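Local coordinates for glycosylation Associate Protein 1 (Streptococcus agalactiae serotype V, PDB 6OYC) that probably acts with its partner proteins Gap2 and Gap3, as a lectin-like component with a GT-B-type fold, in glycosylating and exporting a streptococcal surface protein, at residues P6-E11 and Y61-Y66; N18-Y23 and T27-D32; Y423-I428 and E482-W487; P448-I453 and K475-Y480. All blocks are in the same frame, centred on the assembly; numbering follows the deposited sequence.

Interaction 1: P6-E11 and Y61-Y66; sequences PSWYNE and YYLHRY. With GOL (glycerol), chain I.
Trp8 is held against Tyr62 with Pro6 behind it, so its indole lies between a tyrosine and a proline. Pro6 CB sits 3.4 Å above the plane of the Trp8 indole, over its centre. The chain then passes Ser7, whose carbonyl runs beside the glycerol, and reaches Trp8, which makes every protein contact across the pair. Its CG stands anti to the carbonyl carbon (chi1 -61°), and from there the indole reaches toward helix 59-65. Tyr62 meets it with one corner: CE1 hangs over the indole, 3.7 Å from Trp8 CE3. The two rings meet obliquely, inclined at 46°, with 4.8 Å between the centroids of the Tyr62 ring and the six-membered ring of Trp8. At the far end of the indole, Leu63 comes in across it, with CD2 3.8 Å from Trp8 CH2. Trp8 NE1 has its own weak hydrogen bond to Asp32. No hydrogen bond joins the two segments directly. Instead, a glycerol, probably from the crystallisation liquor, spans them: its O3 donates to the carbonyl of Tyr9, and its O2 pairs with Tyr62 OH at 2.9 Å. Asn18 and Gly30 line the same spot, which may mark a polar pocket beside the indole. Within the fold, this is where the loop leaving strand 2-5 of the seven-stranded parallel sheet meets helix 59-65. Leu50 of the adjacent strand 48-52 touches Pro6, Trp8 and Leu63 alike, and Thr34 and Ile35 of helix 33-43 also pack against the tryptophan.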
# COMPACT_ATOMS: atom_id res chain seq x y z
N PRO A 6 11.65 3.39 5.17
CA PRO A 6 10.69 3.00 4.13
C PRO A 6 10.73 3.95 2.94
O PRO A 6 11.39 4.99 2.96
CB PRO A 6 9.33 3.10 4.85
CG PRO A 6 9.53 4.26 5.78
CD PRO A 6 11.00 4.20 6.23
N SER A 7 10.00 3.57 1.89
CA SER A 7 9.76 4.40 0.71
C SER A 7 8.26 4.58 0.57
O SER A 7 7.63 3.96 -0.30
CB SER A 7 10.36 3.79 -0.57
OG SER A 7 11.77 3.88 -0.53
N TRP A 8 7.67 5.37 1.46
CA TRP A 8 6.22 5.54 1.44
C TRP A 8 5.90 6.93 0.96
O TRP A 8 5.12 7.66 1.58
CB TRP A 8 5.61 5.29 2.82
CG TRP A 8 5.84 3.92 3.35
CD1 TRP A 8 6.11 2.78 2.63
CD2 TRP A 8 5.81 3.53 4.72
NE1 TRP A 8 6.27 1.70 3.48
CE2 TRP A 8 6.07 2.13 4.77
CE3 TRP A 8 5.59 4.22 5.92
CZ2 TRP A 8 6.12 1.43 5.96
CZ3 TRP A 8 5.62 3.51 7.11
CH2 TRP A 8 5.90 2.13 7.12
N TYR A 9 6.54 7.30 -0.15
CA TYR A 9 6.57 8.65 -0.68
C TYR A 9 5.34 8.92 -1.54
O TYR A 9 4.58 8.02 -1.90
CB TYR A 9 7.85 8.85 -1.49
CG TYR A 9 9.08 8.72 -0.64
CD1 TYR A 9 9.21 9.49 0.51
CD2 TYR A 9 10.09 7.82 -0.96
CE1 TYR A 9 10.32 9.40 1.31
CE2 TYR A 9 11.22 7.72 -0.14
CZ TYR A 9 11.32 8.52 0.99
OH TYR A 9 12.42 8.45 1.83
N ASN A 10 5.16 10.20 -1.87
CA ASN A 10 4.12 10.63 -2.80
C ASN A 10 4.74 10.72 -4.18
O ASN A 10 5.79 11.36 -4.36
CB ASN A 10 3.55 11.98 -2.36
CG ASN A 10 2.47 12.53 -3.30
OD1 ASN A 10 2.59 12.48 -4.52
ND2 ASN A 10 1.42 13.10 -2.71
N GLU A 11 4.09 10.08 -5.16
CA GLU A 11 4.60 9.99 -6.52
C GLU A 11 4.85 11.37 -7.13
O GLU A 11 5.80 11.55 -7.91
CB GLU A 11 3.60 9.24 -7.39
CG GLU A 11 4.17 8.11 -8.20
CD GLU A 11 3.10 7.35 -8.96
OE1 GLU A 11 2.00 7.91 -9.20
OE2 GLU A 11 3.36 6.19 -9.32
N TYR A 61 -2.43 5.80 11.86
CA TYR A 61 -3.39 4.90 11.23
C TYR A 61 -2.71 4.03 10.21
O TYR A 61 -3.01 2.83 10.11
CB TYR A 61 -4.55 5.67 10.58
CG TYR A 61 -5.59 6.06 11.59
CD1 TYR A 61 -6.19 5.10 12.41
CD2 TYR A 61 -5.96 7.40 11.75
CE1 TYR A 61 -7.14 5.47 13.36
CE2 TYR A 61 -6.90 7.76 12.69
CZ TYR A 61 -7.48 6.79 13.49
OH TYR A 61 -8.40 7.16 14.42
N TYR A 62 -1.78 4.60 9.45
CA TYR A 62 -1.08 3.79 8.45
C TYR A 62 -0.41 2.59 9.11
O TYR A 62 -0.60 1.45 8.67
CB TYR A 62 -0.08 4.65 7.69
CG TYR A 62 0.53 3.97 6.46
CD1 TYR A 62 1.69 3.20 6.58
CD2 TYR A 62 -0.04 4.13 5.19
CE1 TYR A 62 2.27 2.59 5.47
CE2 TYR A 62 0.53 3.51 4.07
CZ TYR A 62 1.69 2.75 4.21
OH TYR A 62 2.27 2.14 3.11
N LEU A 63 0.34 2.83 10.19
CA LEU A 63 1.04 1.74 10.86
C LEU A 63 0.07 0.78 11.51
O LEU A 63 0.31 -0.44 11.52
CB LEU A 63 2.00 2.29 11.92
CG LEU A 63 3.20 3.10 11.39
CD1 LEU A 63 4.05 3.59 12.54
CD2 LEU A 63 4.03 2.28 10.41
N HIS A 64 -1.02 1.31 12.06
CA HIS A 64 -2.01 0.46 12.70
C HIS A 64 -2.56 -0.56 11.72
O HIS A 64 -2.87 -1.69 12.10
CB HIS A 64 -3.16 1.31 13.24
CG HIS A 64 -4.26 0.50 13.82
ND1 HIS A 64 -5.49 0.37 13.21
CD2 HIS A 64 -4.32 -0.26 14.95
CE1 HIS A 64 -6.26 -0.41 13.94
NE2 HIS A 64 -5.57 -0.81 15.00
N ARG A 65 -2.67 -0.17 10.44
CA ARG A 65 -3.20 -1.05 9.41
C ARG A 65 -2.35 -2.30 9.24
O ARG A 65 -2.86 -3.34 8.83
CB ARG A 65 -3.28 -0.31 8.08
CG ARG A 65 -4.64 -0.09 7.52
CD ARG A 65 -4.54 0.86 6.34
NE ARG A 65 -5.05 2.17 6.68
CZ ARG A 65 -4.62 3.30 6.12
NH1 ARG A 65 -3.68 3.25 5.20
NH2 ARG A 65 -5.16 4.46 6.48
N TYR A 66 -1.04 -2.21 9.55
CA TYR A 66 -0.14 -3.33 9.37
C TYR A 66 0.32 -3.94 10.69
O TYR A 66 1.33 -4.65 10.72
CB TYR A 66 1.05 -2.90 8.51
CG TYR A 66 0.60 -2.41 7.16
CD1 TYR A 66 0.28 -3.32 6.15
CD2 TYR A 66 0.43 -1.05 6.90
CE1 TYR A 66 -0.16 -2.89 4.91
CE2 TYR A 66 -0.01 -0.60 5.65
CZ TYR A 66 -0.30 -1.54 4.66
OH TYR A 66 -0.75 -1.15 3.41
C1 GOL I . 4.64 2.11 -0.70
O1 GOL I . 4.13 0.92 -1.19
C2 GOL I . 3.44 3.12 -0.75
O2 GOL I . 2.67 3.12 0.43
C3 GOL I . 4.09 4.53 -1.09
O3 GOL I . 3.37 5.51 -0.36

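Interaction 2: N18-Y23 and T27-D32; sequences NNYLWY and TNVGFD. With SO4 (sulfate ion), chain K.
Val29 pushes one methyl, CG1, between Tyr20 and Asn18, and that methyl makes all of the side-chain contact between the segments. Its CG1 lies 4.1 Å from Tyr20 CE2 and equally far from CD2 of the same ring, so it meets the edge of the phenol near the ring plane, not a face. The valine has this branch anti to its backbone nitrogen (chi1 178°), which points it at Tyr20 and Asn18, while the amide end of Asn18 rests on the same methyl. Both segments belong to the long loop between strand 2-5 and helix 33-43. In the next shell, the carboxamide of Asn19 covers one face of Tyr20: its OD1 lies 4.2 Å above the Tyr20 ring and also takes a weak, bent hydrogen bond from the backbone N of Tyr20. The phenol oxygen is held by Glu127, and Arg65 of helix 59-65 packs beside the ring. On the other side of the contact, the chain turns through Gly30 with a positive phi (144°), a conformation suited to glycine, and leads to Asp32, just before helix 33-43. That residue N-caps the helix, OD1 accepting from the backbone N of Ile35. Upstream of the valine, Thr27 grips a sulfate, probably from the crystallisation liquor. One oxygen, O1, is bonded both by Thr27 OG1 at 2.8 Å and, almost straight (178°), by Thr27 N at 3.1 Å. The contact itself is a small apolar touch that no hydrogen bond crosses, with the tyrosine hydroxyl bonded to Glu127 and the other piece of loop leading into the capped helix.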
# COMPACT_ATOMS: atom_id res chain seq x y z
N ASN A 18 1.56 10.57 1.59
CA ASN A 18 1.13 9.56 0.62
C ASN A 18 -0.34 9.20 0.75
O ASN A 18 -0.82 8.34 0.01
CB ASN A 18 1.98 8.28 0.75
CG ASN A 18 1.67 7.48 2.02
OD1 ASN A 18 1.10 8.00 2.98
ND2 ASN A 18 2.04 6.19 2.02
N ASN A 19 -1.07 9.81 1.68
CA ASN A 19 -2.45 9.39 1.90
C ASN A 19 -3.28 9.63 0.64
O ASN A 19 -2.94 10.45 -0.22
CB ASN A 19 -3.05 10.11 3.11
CG ASN A 19 -4.22 9.33 3.73
OD1 ASN A 19 -4.44 8.17 3.39
ND2 ASN A 19 -4.96 9.96 4.63
N TYR A 20 -4.36 8.86 0.53
CA TYR A 20 -5.25 8.87 -0.63
C TYR A 20 -6.68 9.06 -0.15
O TYR A 20 -7.01 8.79 1.01
CB TYR A 20 -5.12 7.56 -1.40
CG TYR A 20 -5.10 6.37 -0.46
CD1 TYR A 20 -6.28 5.89 0.13
CD2 TYR A 20 -3.90 5.74 -0.13
CE1 TYR A 20 -6.26 4.82 1.02
CE2 TYR A 20 -3.87 4.65 0.75
CZ TYR A 20 -5.04 4.20 1.32
OH TYR A 20 -4.99 3.13 2.19
N LEU A 21 -7.55 9.52 -1.03
CA LEU A 21 -8.97 9.57 -0.68
C LEU A 21 -9.49 8.16 -0.43
O LEU A 21 -9.12 7.20 -1.13
CB LEU A 21 -9.77 10.23 -1.80
CG LEU A 21 -9.18 11.58 -2.25
CD1 LEU A 21 -10.01 12.17 -3.41
CD2 LEU A 21 -9.12 12.52 -1.06
N TRP A 22 -10.37 8.03 0.57
CA TRP A 22 -10.80 6.70 1.00
C TRP A 22 -11.46 5.92 -0.13
O TRP A 22 -11.42 4.68 -0.12
CB TRP A 22 -11.75 6.81 2.19
CG TRP A 22 -13.18 7.24 1.90
CD1 TRP A 22 -13.72 8.48 2.13
CD2 TRP A 22 -14.26 6.43 1.39
NE1 TRP A 22 -15.05 8.49 1.77
CE2 TRP A 22 -15.41 7.25 1.33
CE3 TRP A 22 -14.36 5.09 0.99
CZ2 TRP A 22 -16.64 6.77 0.88
CZ3 TRP A 22 -15.58 4.61 0.55
CH2 TRP A 22 -16.71 5.45 0.49
N TYR A 23 -12.05 6.60 -1.09
CA TYR A 23 -12.76 5.96 -2.18
C TYR A 23 -11.95 5.92 -3.46
O TYR A 23 -12.50 5.63 -4.53
CB TYR A 23 -14.08 6.70 -2.44
CG TYR A 23 -13.91 8.20 -2.65
CD1 TYR A 23 -13.60 8.72 -3.90
CD2 TYR A 23 -14.05 9.09 -1.59
CE1 TYR A 23 -13.45 10.10 -4.10
CE2 TYR A 23 -13.91 10.47 -1.76
CZ TYR A 23 -13.62 10.97 -3.02
OH TYR A 23 -13.47 12.33 -3.19
N THR A 27 -3.65 1.46 -6.62
CA THR A 27 -3.34 0.05 -6.36
C THR A 27 -1.90 -0.18 -5.91
O THR A 27 -1.61 -1.23 -5.33
CB THR A 27 -3.62 -0.79 -7.61
OG1 THR A 27 -3.20 -0.07 -8.77
CG2 THR A 27 -5.10 -1.12 -7.72
N ASN A 28 -1.00 0.78 -6.14
CA ASN A 28 0.42 0.61 -5.86
C ASN A 28 0.88 1.28 -4.56
O ASN A 28 2.08 1.29 -4.29
CB ASN A 28 1.27 1.15 -7.02
CG ASN A 28 1.16 2.67 -7.16
OD1 ASN A 28 0.14 3.28 -6.82
ND2 ASN A 28 2.22 3.29 -7.67
N VAL A 29 -0.03 1.86 -3.79
CA VAL A 29 0.28 2.35 -2.45
C VAL A 29 -0.19 1.29 -1.46
O VAL A 29 -1.33 0.83 -1.54
CB VAL A 29 -0.39 3.71 -2.18
CG1 VAL A 29 -0.11 4.20 -0.74
CG2 VAL A 29 0.09 4.73 -3.19
N GLY A 30 0.68 0.90 -0.54
CA GLY A 30 0.28 -0.06 0.45
C GLY A 30 1.36 -1.04 0.83
O GLY A 30 2.55 -0.67 0.85
N PHE A 31 0.96 -2.28 1.12
CA PHE A 31 1.86 -3.31 1.63
C PHE A 31 3.13 -3.40 0.78
O PHE A 31 3.07 -3.46 -0.45
CB PHE A 31 1.13 -4.66 1.64
CG PHE A 31 1.97 -5.80 2.10
CD1 PHE A 31 2.11 -6.08 3.46
CD2 PHE A 31 2.68 -6.57 1.19
CE1 PHE A 31 2.92 -7.12 3.89
CE2 PHE A 31 3.49 -7.61 1.61
CZ PHE A 31 3.60 -7.89 2.97
N ASP A 32 4.30 -3.40 1.43
CA ASP A 32 5.54 -3.46 0.65
C ASP A 32 6.61 -4.17 1.46
O ASP A 32 6.34 -4.72 2.54
CB ASP A 32 5.97 -2.07 0.20
CG ASP A 32 6.53 -1.21 1.33
OD1 ASP A 32 6.57 -1.66 2.49
OD2 ASP A 32 6.92 -0.05 1.05
S SO4 K . -3.94 3.46 -10.61
O1 SO4 K . -4.04 2.47 -9.55
O2 SO4 K . -2.71 4.25 -10.46
O3 SO4 K . -5.14 4.31 -10.56
O4 SO4 K . -3.91 2.79 -11.91

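Interaction 3: Y423-I428 and E482-W487; sequences YVRLII and EQLTNW
Arg425 and Trp487 meet twice over, by side chain on side chain and by indole on backbone, and between them they bury most of the contact surface. The guanidinium of Arg425 lies flat on one face of the Trp487 indole, the planes only 15° apart and the centres 3.4 Å from each other. This is a cation-pi stack: CZ stands over the five-membered ring, 18° off its normal, while NH1 extends over the six-membered ring and approaches Trp487 CD2 to 3.2 Å. The methylene CD adds a CH-pi contact on the same face, 3.7 Å from the centroid of the five-membered ring. A bend at chi2 (64°) folds the arginine chain back over the indole. The second link lies at the ring's edge. Trp487 NE1 donates to the carbonyl oxygen of Arg425 at 2.9 Å, with the acceptor nearly in the indole plane and the donor on a carbonyl lone pair. One arginine thus supplies both the acceptor for the indole N-H and the cation covering its face, which fixes the ring's rotation. The guanidinium is itself oriented by Asn313 and Ser312, both bonded to NH1. Leu484 contributes less, its CD2 coming to the guanidinium edge 3.2 Å from Arg425 NH2. Leu484 and Trp487 lie in the first turn of helix 484-502, just after the N-cap residue Gln483; the contact joins that turn to the chain entering strand 426-428. This strand runs between 318-323 and 449-451 in the six-stranded parallel sheet, and helix 473-481 packs against it through Cys481 and Ile477, with Pro448 touching the tryptophan as well.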
# COMPACT_ATOMS: atom_id res chain seq x y z
N TYR A 423 -13.03 -16.60 3.45
CA TYR A 423 -13.65 -17.90 3.22
C TYR A 423 -13.55 -18.34 1.76
O TYR A 423 -14.26 -19.26 1.35
CB TYR A 423 -15.11 -17.88 3.68
CG TYR A 423 -15.27 -17.64 5.18
CD1 TYR A 423 -14.99 -18.65 6.10
CD2 TYR A 423 -15.67 -16.39 5.67
CE1 TYR A 423 -15.11 -18.43 7.48
CE2 TYR A 423 -15.80 -16.17 7.04
CZ TYR A 423 -15.52 -17.19 7.94
OH TYR A 423 -15.64 -16.96 9.29
N VAL A 424 -12.66 -17.72 0.97
CA VAL A 424 -12.62 -18.01 -0.46
C VAL A 424 -11.90 -19.33 -0.70
O VAL A 424 -10.93 -19.68 -0.01
CB VAL A 424 -11.97 -16.84 -1.23
CG1 VAL A 424 -11.42 -17.29 -2.59
CG2 VAL A 424 -13.01 -15.75 -1.46
N ARG A 425 -12.40 -20.09 -1.66
CA ARG A 425 -11.81 -21.37 -2.00
C ARG A 425 -10.76 -21.24 -3.10
O ARG A 425 -9.72 -21.92 -3.06
CB ARG A 425 -12.92 -22.33 -2.44
CG ARG A 425 -12.53 -23.79 -2.39
CD ARG A 425 -12.24 -24.25 -0.97
NE ARG A 425 -12.07 -25.69 -0.92
CZ ARG A 425 -11.62 -26.36 0.14
NH1 ARG A 425 -11.28 -25.71 1.25
NH2 ARG A 425 -11.50 -27.68 0.09
N LEU A 426 -11.00 -20.38 -4.08
CA LEU A 426 -10.19 -20.36 -5.29
C LEU A 426 -10.03 -18.93 -5.79
O LEU A 426 -11.01 -18.19 -5.87
CB LEU A 426 -10.82 -21.25 -6.37
CG LEU A 426 -10.06 -21.45 -7.68
CD1 LEU A 426 -8.71 -22.12 -7.44
CD2 LEU A 426 -10.90 -22.27 -8.68
N ILE A 427 -8.79 -18.57 -6.15
CA ILE A 427 -8.47 -17.28 -6.75
C ILE A 427 -8.25 -17.49 -8.25
O ILE A 427 -7.48 -18.37 -8.65
CB ILE A 427 -7.22 -16.67 -6.09
CG1 ILE A 427 -7.56 -16.03 -4.74
CG2 ILE A 427 -6.55 -15.63 -7.00
CD1 ILE A 427 -6.31 -15.73 -3.88
N ILE A 428 -8.92 -16.69 -9.07
CA ILE A 428 -8.70 -16.73 -10.52
C ILE A 428 -8.29 -15.34 -11.00
O ILE A 428 -9.05 -14.37 -10.89
CB ILE A 428 -9.92 -17.23 -11.29
CG1 ILE A 428 -10.22 -18.69 -10.95
CG2 ILE A 428 -9.63 -17.16 -12.79
CD1 ILE A 428 -11.34 -19.30 -11.79
N GLU A 482 -13.47 -29.57 -6.33
CA GLU A 482 -14.15 -30.83 -6.07
C GLU A 482 -13.23 -31.94 -5.60
O GLU A 482 -13.66 -32.78 -4.82
CB GLU A 482 -14.92 -31.25 -7.33
CG GLU A 482 -15.68 -30.03 -7.90
CD GLU A 482 -16.48 -30.33 -9.15
OE1 GLU A 482 -16.35 -31.45 -9.68
OE2 GLU A 482 -17.23 -29.43 -9.60
N GLN A 483 -11.96 -31.93 -6.01
CA GLN A 483 -10.97 -32.86 -5.48
C GLN A 483 -10.31 -32.20 -4.26
O GLN A 483 -9.45 -31.32 -4.41
CB GLN A 483 -9.95 -33.25 -6.54
CG GLN A 483 -10.55 -33.63 -7.90
CD GLN A 483 -9.49 -34.08 -8.93
OE1 GLN A 483 -8.44 -34.64 -8.57
NE2 GLN A 483 -9.77 -33.84 -10.21
N LEU A 484 -10.72 -32.63 -3.06
CA LEU A 484 -10.24 -32.02 -1.82
C LEU A 484 -8.75 -32.21 -1.62
O LEU A 484 -8.10 -31.40 -0.95
CB LEU A 484 -10.97 -32.60 -0.62
CG LEU A 484 -12.30 -31.98 -0.24
CD1 LEU A 484 -13.12 -33.03 0.49
CD2 LEU A 484 -12.07 -30.76 0.63
N THR A 485 -8.20 -33.30 -2.14
CA THR A 485 -6.79 -33.59 -1.90
C THR A 485 -5.88 -32.52 -2.52
O THR A 485 -4.82 -32.20 -1.96
CB THR A 485 -6.45 -34.99 -2.43
OG1 THR A 485 -5.28 -35.49 -1.78
CG2 THR A 485 -6.22 -34.99 -3.93
N ASN A 486 -6.29 -31.94 -3.65
CA ASN A 486 -5.47 -30.93 -4.30
C ASN A 486 -5.48 -29.63 -3.51
O ASN A 486 -4.44 -28.97 -3.36
CB ASN A 486 -5.97 -30.70 -5.72
CG ASN A 486 -5.92 -31.96 -6.56
OD1 ASN A 486 -4.96 -32.74 -6.49
ND2 ASN A 486 -6.95 -32.18 -7.37
N TRP A 487 -6.64 -29.26 -2.98
CA TRP A 487 -6.75 -28.04 -2.20
C TRP A 487 -5.91 -28.12 -0.93
O TRP A 487 -5.20 -27.17 -0.58
CB TRP A 487 -8.21 -27.77 -1.87
CG TRP A 487 -8.45 -26.37 -1.43
CD1 TRP A 487 -8.74 -25.30 -2.23
CD2 TRP A 487 -8.40 -25.88 -0.09
NE1 TRP A 487 -8.88 -24.17 -1.46
CE2 TRP A 487 -8.68 -24.50 -0.15
CE3 TRP A 487 -8.16 -26.48 1.15
CZ2 TRP A 487 -8.73 -23.71 0.99
CZ3 TRP A 487 -8.22 -25.69 2.28
CH2 TRP A 487 -8.50 -24.32 2.19

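Interaction 4: P448-I453 and K475-Y480; sequences PQINTI and KAIPYY
Pro448 presses on the face of Tyr480, and this is the CH-pi part of the interface. CB of the proline sits almost exactly on the normal of the Tyr480 ring, 2° off it and 3.7 Å from the centroid, at nearly equal distance from the ring carbons. CG of Pro448 follows toward the base of the ring, 3.8 Å from Tyr480 CG. The other face of the Tyr480 ring is covered by Tyr479, whose CD2 lies 3.5 Å above it, so the phenol is enclosed from both sides. Its torsion (chi1 -85°, CG anti to the carbonyl carbon) turns it back over the sheet, where the hydroxyl is hydrogen-bonded to the backbone oxygen of Gly464. The other contacts are purely aliphatic. Ile450 reaches out with CG1 anti to its carbonyl carbon and drives CD1 onto the helix, 3.6 Å from Ala476 CB; the same methyl also brushes Ile477 CG1 at 4.2 Å. The small alanine lets the isoleucine tip come close to the helix backbone. No hydrogen bond crosses between the two segments; the polar backbone of the strand is engaged by its sheet neighbours 426-428 and 464-466. Within the helix, Pro478 offers no N-H to the preceding turn, and the helix kinks there, one residue before the two tyrosines. Pro448, just before the strand, and Ile450 within it both point to helix 473-481. The chemistry is that of a hydrophobic sheet-to-helix seam, in which fit and ring coverage, rather than polar pairing between strand and helix, hold the surfaces together.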
# COMPACT_ATOMS: atom_id res chain seq x y z
N PRO A 448 -5.49 -21.46 -3.48
CA PRO A 448 -4.80 -21.74 -4.74
C PRO A 448 -5.21 -20.75 -5.83
O PRO A 448 -6.34 -20.25 -5.86
CB PRO A 448 -5.26 -23.17 -5.08
CG PRO A 448 -6.67 -23.25 -4.48
CD PRO A 448 -6.59 -22.41 -3.20
N GLN A 449 -4.28 -20.49 -6.75
CA GLN A 449 -4.47 -19.47 -7.78
C GLN A 449 -4.43 -20.06 -9.18
O GLN A 449 -3.53 -20.84 -9.51
CB GLN A 449 -3.38 -18.39 -7.70
CG GLN A 449 -3.30 -17.71 -6.38
CD GLN A 449 -2.01 -16.94 -6.26
OE1 GLN A 449 -1.80 -15.94 -6.95
NE2 GLN A 449 -1.13 -17.41 -5.40
N ILE A 450 -5.35 -19.64 -10.04
CA ILE A 450 -5.33 -20.03 -11.44
C ILE A 450 -4.85 -18.84 -12.27
O ILE A 450 -5.50 -17.78 -12.28
CB ILE A 450 -6.70 -20.52 -11.93
CG1 ILE A 450 -7.13 -21.78 -11.18
CG2 ILE A 450 -6.64 -20.79 -13.44
CD1 ILE A 450 -8.52 -22.26 -11.56
N ASN A 451 -3.74 -19.02 -12.98
CA ASN A 451 -3.15 -18.02 -13.86
C ASN A 451 -3.03 -18.59 -15.27
O ASN A 451 -3.11 -19.80 -15.48
CB ASN A 451 -1.78 -17.56 -13.34
CG ASN A 451 -1.80 -17.15 -11.86
OD1 ASN A 451 -1.02 -17.66 -11.06
ND2 ASN A 451 -2.71 -16.25 -11.49
N THR A 452 -2.83 -17.72 -16.25
CA THR A 452 -2.44 -18.16 -17.59
C THR A 452 -0.96 -18.00 -17.86
O THR A 452 -0.51 -18.27 -18.98
CB THR A 452 -3.21 -17.37 -18.66
OG1 THR A 452 -3.05 -15.97 -18.42
CG2 THR A 452 -4.66 -17.74 -18.65
N ILE A 453 -0.17 -17.55 -16.88
CA ILE A 453 1.25 -17.31 -17.07
C ILE A 453 2.00 -17.87 -15.87
O ILE A 453 1.43 -18.06 -14.79
CB ILE A 453 1.57 -15.81 -17.23
CG1 ILE A 453 1.48 -15.11 -15.87
CG2 ILE A 453 0.62 -15.16 -18.22
CD1 ILE A 453 1.72 -13.63 -15.92
N LYS A 475 -11.37 -27.57 -16.52
CA LYS A 475 -10.58 -28.59 -15.84
C LYS A 475 -9.99 -28.07 -14.54
O LYS A 475 -10.03 -28.76 -13.51
CB LYS A 475 -9.45 -29.07 -16.77
CG LYS A 475 -8.58 -30.18 -16.22
CD LYS A 475 -7.55 -30.64 -17.26
CE LYS A 475 -6.62 -31.75 -16.73
NZ LYS A 475 -5.76 -32.35 -17.80
N ALA A 476 -9.48 -26.83 -14.56
CA ALA A 476 -8.76 -26.29 -13.41
C ALA A 476 -9.68 -26.03 -12.22
O ALA A 476 -9.29 -26.23 -11.07
CB ALA A 476 -8.02 -25.02 -13.83
N ILE A 477 -10.90 -25.57 -12.47
CA ILE A 477 -11.80 -25.23 -11.36
C ILE A 477 -12.20 -26.50 -10.62
O ILE A 477 -12.11 -26.53 -9.38
CB ILE A 477 -13.02 -24.42 -11.85
CG1 ILE A 477 -12.57 -23.05 -12.36
CG2 ILE A 477 -14.02 -24.25 -10.74
CD1 ILE A 477 -13.71 -22.18 -12.89
N PRO A 478 -12.64 -27.58 -11.29
CA PRO A 478 -12.91 -28.82 -10.55
C PRO A 478 -11.70 -29.38 -9.84
O PRO A 478 -11.83 -29.92 -8.73
CB PRO A 478 -13.42 -29.78 -11.63
CG PRO A 478 -14.01 -28.87 -12.66
CD PRO A 478 -13.08 -27.69 -12.69
N TYR A 479 -10.51 -29.25 -10.44
CA TYR A 479 -9.28 -29.76 -9.85
C TYR A 479 -9.08 -29.28 -8.41
O TYR A 479 -8.52 -30.00 -7.58
CB TYR A 479 -8.10 -29.32 -10.71
CG TYR A 479 -6.75 -29.80 -10.23
CD1 TYR A 479 -6.30 -31.08 -10.57
CD2 TYR A 479 -5.92 -28.99 -9.47
CE1 TYR A 479 -5.06 -31.53 -10.15
CE2 TYR A 479 -4.66 -29.44 -9.05
CZ TYR A 479 -4.24 -30.72 -9.40
OH TYR A 479 -3.01 -31.20 -9.01
N TYR A 480 -9.47 -28.04 -8.11
CA TYR A 480 -9.29 -27.52 -6.76
C TYR A 480 -10.59 -27.45 -5.98
O TYR A 480 -10.55 -27.50 -4.74
CB TYR A 480 -8.63 -26.13 -6.79
CG TYR A 480 -7.12 -26.22 -6.87
CD1 TYR A 480 -6.41 -26.88 -5.88
CD2 TYR A 480 -6.41 -25.70 -7.94
CE1 TYR A 480 -5.04 -27.00 -5.95
CE2 TYR A 480 -5.03 -25.82 -8.01
CZ TYR A 480 -4.35 -26.47 -7.01
OH TYR A 480 -2.97 -26.61 -7.05

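In the fold
The four contacts form two pairs, one pair beside each of the chain's two parallel sheets, as expected of a GT-B-type fold. Interactions 1 and 2 have centres 8 Å apart and touch near the seven-stranded sheet, where 18-23 and 27-32 lie inside the long loop closed by 6-11 and 61-66. Interactions 3 and 4, centres 9 Å apart, share the six-stranded sheet: strands 426-428 and 449-451 are neighbours, consecutive helices 473-481 and 484-502 reach them, and interaction 4 is nested within 3. The pairs follow in series, with nearest atoms of interactions 2 and 4 about 13 Å apart, so the two pairs belong to separate sheets and do not touch.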